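PDB 5VG0: chitinase from Jonesia denitrificans, which carries a copper-dependent lytic polysaccharide monooxygenase domain, the part modelled here, and as a whole protein probably hydrolyses chitin. Local coordinates for residues 1-4 against 10-13; 70-75 against 120-125. One frame throughout, in Å; residues are numbered along the deposited sequence.

Interaction 1 (1-4 against 10-13); sequences HGWV and RQAL. With CU (copper (II) ion), chain C; PER (peroxide ion), chain D.
Ala12 CB meets the edge of the Trp3 indole, lying near the ring plane at 3.7 Å from Trp3 CD1, with NE1 close beside it. With CG between the backbone N and the carbonyl carbon (chi1 76°) and the ring turned by chi2, the CD1-NE1 edge of Trp3 faces the helix. Ala12 CB also lies 3.6 Å from Val4 O, and Gln11 CG lies 4.1 Å from Trp3 CB. Polar contact between the segments runs through a water, which donates to Gly2 O (2.9 Å) and accepts from Gln11 NE2 (3.2 Å); two acceptors, the water and Tyr134 O, thus hold that amide nitrogen and help fix its rotation. Farther back, Ser9 OG bonds both Val4 O and Ala12 N, tying strand 2-6 at Val4 to the first turn of the helix.

On the other side of Gly2 the N-terminus of the chain sits on copper. His1 folds its ring back beside the backbone N (chi1 -76°), so His1 N at 2.2 Å and ND1 at 2.0 Å chelate one copper ion, with His78 NE2 as the third nitrogen ligand. This is the histidine brace. Both oxygens of the peroxide sit on the metal, near the edge of the His1 ring, and a second water is a longer ligand. Peroxide bound directly to a braced copper is consistent with oxygen activation by a monooxygenase.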
ATOM      1  N   HIS A   1     -12.099   1.148  -1.954  1.00 11.05           N
ATOM      2  CA  HIS A   1     -11.248   2.252  -1.522  1.00  9.92           C
ATOM      3  C   HIS A   1     -10.690   1.977  -0.141  1.00  9.00           C
ATOM      4  O   HIS A   1     -11.406   1.503   0.746  1.00  9.79           O
ATOM      5  CB  HIS A   1     -12.021   3.564  -1.550  1.00 11.51           C
ATOM      6  CG  HIS A   1     -12.200   4.100  -2.930  1.00 12.16           C
ATOM      7  ND1 HIS A   1     -12.675   3.330  -3.961  1.00 13.15           N
ATOM      8  CD2 HIS A   1     -11.933   5.311  -3.465  1.00 14.61           C
ATOM      9  CE1 HIS A   1     -12.720   4.047  -5.067  1.00 15.04           C
ATOM     10  NE2 HIS A   1     -12.272   5.254  -4.791  1.00 16.19           N
ATOM     11  N   GLY A   2      -9.413   2.272   0.047  1.00  8.84           N
ATOM     12  CA  GLY A   2      -8.756   2.055   1.322  1.00  9.17           C
ATOM     13  C   GLY A   2      -7.269   2.223   1.156  1.00  8.32           C
ATOM     14  O   GLY A   2      -6.754   2.326   0.041  1.00  9.65           O
ATOM     15  N   TRP A   3      -6.571   2.262   2.282  1.00  7.92           N
ATOM     16  CA  TRP A   3      -5.127   2.471   2.257  1.00  8.10           C
ATOM     17  C   TRP A   3      -4.494   1.876   3.511  1.00  7.78           C
ATOM     18  O   TRP A   3      -5.170   1.583   4.498  1.00  8.69           O
ATOM     19  CB  TRP A   3      -4.749   3.941   2.057  1.00  8.65           C
ATOM     20  CG  TRP A   3      -4.897   4.859   3.215  1.00  9.21           C
ATOM     21  CD1 TRP A   3      -3.879   5.367   3.947  1.00 11.08           C
ATOM     22  CD2 TRP A   3      -6.097   5.447   3.745  1.00 10.32           C
ATOM     23  NE1 TRP A   3      -4.348   6.227   4.902  1.00 12.73           N
ATOM     24  CE2 TRP A   3      -5.711   6.297   4.801  1.00 11.23           C
ATOM     25  CE3 TRP A   3      -7.447   5.341   3.427  1.00 11.80           C
ATOM     26  CZ2 TRP A   3      -6.630   7.023   5.555  1.00 14.32           C
ATOM     27  CZ3 TRP A   3      -8.362   6.068   4.163  1.00 14.27           C
ATOM     28  CH2 TRP A   3      -7.952   6.896   5.220  1.00 14.61           C
ATOM     29  N   VAL A   4      -3.178   1.724   3.459  1.00  7.63           N
ATOM     30  CA  VAL A   4      -2.401   1.177   4.562  1.00  7.94           C
ATOM     31  C   VAL A   4      -1.982   2.310   5.484  1.00  7.83           C
ATOM     32  O   VAL A   4      -1.306   3.258   5.062  1.00  8.74           O
ATOM     33  CB  VAL A   4      -1.182   0.406   4.046  1.00  8.11           C
ATOM     34  CG1 VAL A   4      -0.319  -0.058   5.195  1.00  9.19           C
ATOM     35  CG2 VAL A   4      -1.615  -0.779   3.200  1.00  9.30           C
ATOM     36  N   ARG A  10       2.941   5.670   1.457  1.00  6.77           N
ATOM     37  CA  ARG A  10       3.256   6.977   0.896  1.00  6.54           C
ATOM     38  C   ARG A  10       2.027   7.883   0.899  1.00  6.72           C
ATOM     39  O   ARG A  10       2.115   9.049   1.299  1.00  7.90           O
ATOM     40  CB  ARG A  10       3.872   6.828  -0.500  1.00  6.77           C
ATOM     41  CG  ARG A  10       5.263   6.208  -0.475  1.00  7.50           C
ATOM     42  CD  ARG A  10       5.911   6.206  -1.837  1.00  7.69           C
ATOM     43  NE  ARG A  10       7.239   5.622  -1.751  1.00  8.58           N
ATOM     44  CZ  ARG A  10       8.090   5.503  -2.749  1.00 10.02           C
ATOM     45  NH1 ARG A  10       7.782   5.921  -3.956  1.00 10.98           N
ATOM     46  NH2 ARG A  10       9.265   4.961  -2.501  1.00 12.55           N
ATOM     47  N   GLN A  11       0.872   7.361   0.499  1.00  7.01           N
ATOM     48  CA  GLN A  11      -0.326   8.190   0.489  1.00  7.34           C
ATOM     49  C   GLN A  11      -0.754   8.572   1.902  1.00  7.81           C
ATOM     50  O   GLN A  11      -1.258   9.676   2.110  1.00  8.49           O
ATOM     51  CB  GLN A  11      -1.470   7.552  -0.316  1.00  8.21           C
ATOM     52  CG  GLN A  11      -1.858   6.127   0.041  1.00  8.50           C
ATOM     53  CD  GLN A  11      -1.214   5.127  -0.885  1.00  7.82           C
ATOM     54  OE1 GLN A  11       0.012   5.076  -0.994  1.00  8.81           O
ATOM     55  NE2 GLN A  11      -2.021   4.359  -1.587  1.00  8.69           N
ATOM     56  N   ALA A  12      -0.579   7.669   2.878  1.00  7.55           N
ATOM     57  CA  ALA A  12      -0.892   8.013   4.266  1.00  8.11           C
ATOM     58  C   ALA A  12      -0.039   9.164   4.771  1.00  8.28           C
ATOM     59  O   ALA A  12      -0.532  10.052   5.476  1.00  9.68           O
ATOM     60  CB  ALA A  12      -0.676   6.805   5.170  1.00  8.93           C
ATOM     61  N   LEU A  13       1.242   9.168   4.423  1.00  7.81           N
ATOM     62  CA  LEU A  13       2.143  10.222   4.872  1.00  8.26           C
ATOM     63  C   LEU A  13       1.769  11.551   4.248  1.00  8.33           C
ATOM     64  O   LEU A  13       1.821  12.595   4.909  1.00 10.36           O
ATOM     65  CB  LEU A  13       3.578   9.836   4.546  1.00  9.06           C
ATOM     66  CG  LEU A  13       4.089   8.640   5.354  1.00 10.23           C
ATOM     67  CD1 LEU A  13       5.343   8.070   4.728  1.00 13.24           C
ATOM     68  CD2 LEU A  13       4.338   8.992   6.783  1.00 13.18           C
TER
HETATM   69 CU    CU C 201     -13.423   1.498  -3.632  0.84 11.40          CU
HETATM   70  O1  PER D 202     -13.500   1.196  -5.751  0.83 48.65           O
HETATM   71  O2  PER D 202     -14.560   1.930  -5.014  0.83 48.62           O
HETATM   72  O   HOH W   1      -5.222   3.956  -1.834  1.00 10.62           O
HETATM   73  O   HOH W   2     -15.576   2.676  -3.644  1.00 29.31           O

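Interaction 2 (70-75 against 120-125); sequences LTWKLT and ILARWN
Trp72 NE1 donates to Tyr85 OH and Trp124 NE1 to Thr80 OG1, so both indoles of this buried contact have their polar atom satisfied while their carbon frames meet each other. The pair is T-shaped: the edge of Trp124 is turned toward the face of Trp72, with the planes at 69° and the six-membered ring of Trp72 centred 5.8 Å from the five-membered ring of Trp124. Trp72 reaches across with its benzo end, setting CH2 3.8 Å from Trp124 CB and CZ2 3.7 Å from Ala122 CB. Leu74 comes from its own strand to lay CD2 over a face of the Trp124 six-membered ring, a CH-pi contact 4.2 Å from the centroid. Trp124 receives it with CG anti to the backbone N (chi1 170°), and Trp83 stacks on the same indole. Replacing Trp124 by an alanine is likely to leave Leu74 CD2 facing a gap, Trp83 without its stacking mate and Thr80 OG1 without its indole donor. The two strand segments keep 11.2 Å apart at closest, their directions 42° from parallel, and side chains fill the space between: the two-sheet beta-sandwich core of the immunoglobulin-like LPMO fold.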
ATOM      1  N   LEU A  70       0.671  -5.208   9.692  1.00 10.29           N
ATOM      2  CA  LEU A  70       0.330  -4.149   8.760  1.00 10.42           C
ATOM      3  C   LEU A  70      -1.182  -3.964   8.776  1.00  9.87           C
ATOM      4  O   LEU A  70      -1.925  -4.938   8.661  1.00 11.21           O
ATOM      5  CB  LEU A  70       0.828  -4.591   7.400  1.00 12.49           C
ATOM      6  CG  LEU A  70       0.635  -3.638   6.264  1.00 14.23           C
ATOM      7  CD1 LEU A  70       1.773  -3.860   5.280  1.00 16.69           C
ATOM      8  CD2 LEU A  70      -0.693  -3.869   5.607  1.00 14.74           C
ATOM      9  N   THR A  71      -1.629  -2.722   8.908  1.00  9.65           N
ATOM     10  CA  THR A  71      -3.039  -2.404   9.083  1.00  9.34           C
ATOM     11  C   THR A  71      -3.556  -1.552   7.934  1.00  8.97           C
ATOM     12  O   THR A  71      -2.940  -0.545   7.563  1.00 10.33           O
ATOM     13  CB  THR A  71      -3.288  -1.702  10.415  1.00 11.79           C
ATOM     14  OG1 THR A  71      -2.944  -2.605  11.469  1.00 14.28           O
ATOM     15  CG2 THR A  71      -4.756  -1.295  10.559  1.00 13.93           C
ATOM     16  N   TRP A  72      -4.690  -1.966   7.388  1.00  9.33           N
ATOM     17  CA  TRP A  72      -5.465  -1.223   6.407  1.00  9.20           C
ATOM     18  C   TRP A  72      -6.660  -0.542   7.053  1.00  9.28           C
ATOM     19  O   TRP A  72      -7.277  -1.068   7.982  1.00 10.66           O
ATOM     20  CB  TRP A  72      -6.046  -2.174   5.367  1.00 10.58           C
ATOM     21  CG  TRP A  72      -5.104  -2.808   4.395  1.00 10.65           C
ATOM     22  CD1 TRP A  72      -4.299  -3.885   4.599  1.00 12.79           C
ATOM     23  CD2 TRP A  72      -4.904  -2.408   3.037  1.00  9.92           C
ATOM     24  NE1 TRP A  72      -3.610  -4.176   3.448  1.00 12.22           N
ATOM     25  CE2 TRP A  72      -3.965  -3.281   2.473  1.00 11.24           C
ATOM     26  CE3 TRP A  72      -5.437  -1.387   2.246  1.00 11.00           C
ATOM     27  CZ2 TRP A  72      -3.541  -3.176   1.150  1.00 12.11           C
ATOM     28  CZ3 TRP A  72      -5.017  -1.278   0.929  1.00 12.46           C
ATOM     29  CH2 TRP A  72      -4.081  -2.173   0.396  1.00 13.10           C
ATOM     30  N   LYS A  73      -7.014   0.614   6.507  1.00  9.21           N
ATOM     31  CA  LYS A  73      -8.300   1.258   6.730  1.00  9.53           C
ATOM     32  C   LYS A  73      -9.033   1.251   5.402  1.00  9.00           C
ATOM     33  O   LYS A  73      -8.539   1.800   4.417  1.00  9.93           O
ATOM     34  CB  LYS A  73      -8.103   2.695   7.201  1.00 12.32           C
ATOM     35  CG  LYS A  73      -9.402   3.443   7.378  1.00 17.34           C
ATOM     36  CD  LYS A  73      -9.168   4.813   7.973  1.00 23.02           C
ATOM     37  CE  LYS A  73     -10.472   5.530   8.259  1.00 29.07           C
ATOM     38  NZ  LYS A  73     -10.227   6.857   8.868  1.00 32.49           N
ATOM     39  N   LEU A  74     -10.192   0.606   5.367  1.00  9.69           N
ATOM     40  CA  LEU A  74     -10.989   0.537   4.153  1.00 10.42           C
ATOM     41  C   LEU A  74     -12.202   1.428   4.317  1.00 11.03           C
ATOM     42  O   LEU A  74     -12.945   1.289   5.283  1.00 14.14           O
ATOM     43  CB  LEU A  74     -11.436  -0.891   3.861  1.00 11.60           C
ATOM     44  CG  LEU A  74     -10.342  -1.953   3.888  1.00 12.29           C
ATOM     45  CD1 LEU A  74     -10.951  -3.293   3.456  1.00 14.28           C
ATOM     46  CD2 LEU A  74      -9.145  -1.605   3.022  1.00 12.06           C
ATOM     47  N   THR A  75     -12.402   2.342   3.391  1.00 11.28           N
ATOM     48  CA  THR A  75     -13.617   3.145   3.406  1.00 12.11           C
ATOM     49  C   THR A  75     -14.751   2.469   2.665  1.00 12.25           C
ATOM     50  O   THR A  75     -15.911   2.735   2.965  1.00 14.27           O
ATOM     51  CB  THR A  75     -13.352   4.550   2.850  1.00 14.91           C
ATOM     52  OG1 THR A  75     -12.798   4.462   1.541  1.00 16.52           O
ATOM     53  CG2 THR A  75     -12.381   5.300   3.741  1.00 18.36           C
ATOM     54  N   ILE A 120       7.840  -1.992   0.407  1.00  7.82           N
ATOM     55  CA  ILE A 120       6.781  -2.993   0.319  1.00  7.53           C
ATOM     56  C   ILE A 120       5.668  -2.414  -0.535  1.00  7.43           C
ATOM     57  O   ILE A 120       5.226  -1.292  -0.286  1.00  9.49           O
ATOM     58  CB  ILE A 120       6.237  -3.339   1.714  1.00  8.81           C
ATOM     59  CG1 ILE A 120       7.346  -3.851   2.626  1.00 12.03           C
ATOM     60  CG2 ILE A 120       5.098  -4.348   1.613  1.00 10.42           C
ATOM     61  CD1 ILE A 120       6.936  -4.023   4.054  1.00 15.10           C
ATOM     62  N   LEU A 121       5.211  -3.156  -1.539  1.00  7.61           N
ATOM     63  CA  LEU A 121       4.010  -2.805  -2.286  1.00  7.56           C
ATOM     64  C   LEU A 121       2.898  -3.753  -1.873  1.00  7.60           C
ATOM     65  O   LEU A 121       3.057  -4.975  -1.959  1.00  9.45           O
ATOM     66  CB  LEU A 121       4.244  -2.910  -3.789  1.00  9.03           C
ATOM     67  CG  LEU A 121       2.980  -2.776  -4.663  1.00 11.64           C
ATOM     68  CD1 LEU A 121       2.405  -1.374  -4.576  1.00 13.89           C
ATOM     69  CD2 LEU A 121       3.256  -3.187  -6.088  1.00 15.11           C
ATOM     70  N   ALA A 122       1.802  -3.181  -1.419  1.00  7.55           N
ATOM     71  CA  ALA A 122       0.588  -3.918  -1.124  1.00  8.11           C
ATOM     72  C   ALA A 122      -0.385  -3.670  -2.259  1.00  7.75           C
ATOM     73  O   ALA A 122      -0.700  -2.527  -2.566  1.00 10.27           O
ATOM     74  CB  ALA A 122       0.002  -3.477   0.209  1.00  9.68           C
ATOM     75  N   ARG A 123      -0.854  -4.749  -2.870  1.00  7.48           N
ATOM     76  CA  ARG A 123      -1.793  -4.706  -3.979  1.00  8.09           C
ATOM     77  C   ARG A 123      -3.066  -5.411  -3.531  1.00  7.97           C
ATOM     78  O   ARG A 123      -3.046  -6.610  -3.249  1.00  9.33           O
ATOM     79  CB  ARG A 123      -1.161  -5.373  -5.192  1.00  9.80           C
ATOM     80  CG  ARG A 123      -1.923  -5.234  -6.458  1.00 11.06           C
ATOM     81  CD  ARG A 123      -1.018  -5.574  -7.648  1.00 11.37           C
ATOM     82  NE  ARG A 123      -0.846  -7.007  -7.808  1.00 10.63           N
ATOM     83  CZ  ARG A 123      -0.202  -7.576  -8.819  1.00 10.38           C
ATOM     84  NH1 ARG A 123       0.413  -6.840  -9.733  1.00 11.82           N
ATOM     85  NH2 ARG A 123      -0.166  -8.893  -8.918  1.00 10.80           N
ATOM     86  N   TRP A 124      -4.145  -4.660  -3.454  1.00  7.28           N
ATOM     87  CA  TRP A 124      -5.452  -5.163  -3.034  1.00  7.54           C
ATOM     88  C   TRP A 124      -6.283  -5.404  -4.288  1.00  7.16           C
ATOM     89  O   TRP A 124      -6.674  -4.453  -4.967  1.00  8.80           O
ATOM     90  CB  TRP A 124      -6.125  -4.121  -2.139  1.00  7.84           C
ATOM     91  CG  TRP A 124      -7.559  -4.391  -1.814  1.00  7.94           C
ATOM     92  CD1 TRP A 124      -8.212  -5.579  -1.845  1.00  9.25           C
ATOM     93  CD2 TRP A 124      -8.515  -3.417  -1.385  1.00  8.92           C
ATOM     94  NE1 TRP A 124      -9.518  -5.404  -1.478  1.00 10.16           N
ATOM     95  CE2 TRP A 124      -9.730  -4.084  -1.185  1.00  9.75           C
ATOM     96  CE3 TRP A 124      -8.460  -2.048  -1.147  1.00  9.31           C
ATOM     97  CZ2 TRP A 124     -10.886  -3.430  -0.759  1.00 11.02           C
ATOM     98  CZ3 TRP A 124      -9.609  -1.402  -0.724  1.00 11.25           C
ATOM     99  CH2 TRP A 124     -10.802  -2.090  -0.537  1.00 11.51           C
ATOM    100  N   ASN A 125      -6.546  -6.669  -4.604  1.00  7.70           N
ATOM    101  CA  ASN A 125      -7.278  -7.033  -5.810  1.00  8.34           C
ATOM    102  C   ASN A 125      -8.768  -7.175  -5.513  1.00  8.33           C
ATOM    103  O   ASN A 125      -9.176  -7.954  -4.647  1.00  9.68           O
ATOM    104  CB  ASN A 125      -6.725  -8.339  -6.364  1.00  8.80           C
ATOM    105  CG  ASN A 125      -5.300  -8.214  -6.803  1.00  9.01           C
ATOM    106  OD1 ASN A 125      -4.969  -7.395  -7.651  1.00 10.40           O
ATOM    107  ND2 ASN A 125      -4.448  -9.004  -6.220  1.00 10.68           N
TER

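In the fold
Interactions 1 and 2 share a sheet, since strand 2-6 pairs antiparallel with strand 68-74, and their centres are about 8 Å apart. Trp3 O lies 2.9 Å from Lys73 N and His1 O 2.9 Å from Thr75 N, both probable hydrogen bonds, so the metal-binding terminus is laid along the strand that supplies Trp72 and Leu74. Val4 CG2 packs at 3.5 Å on Trp72 CE2, which carries the hydrophobic core of 70-75 against 120-125 up to the first strand. Both contacts border the copper site: His1 binds the ion, while the Trp124 side chain lies about 5 Å from it and about 4 Å from that of His78, the other histidine ligand.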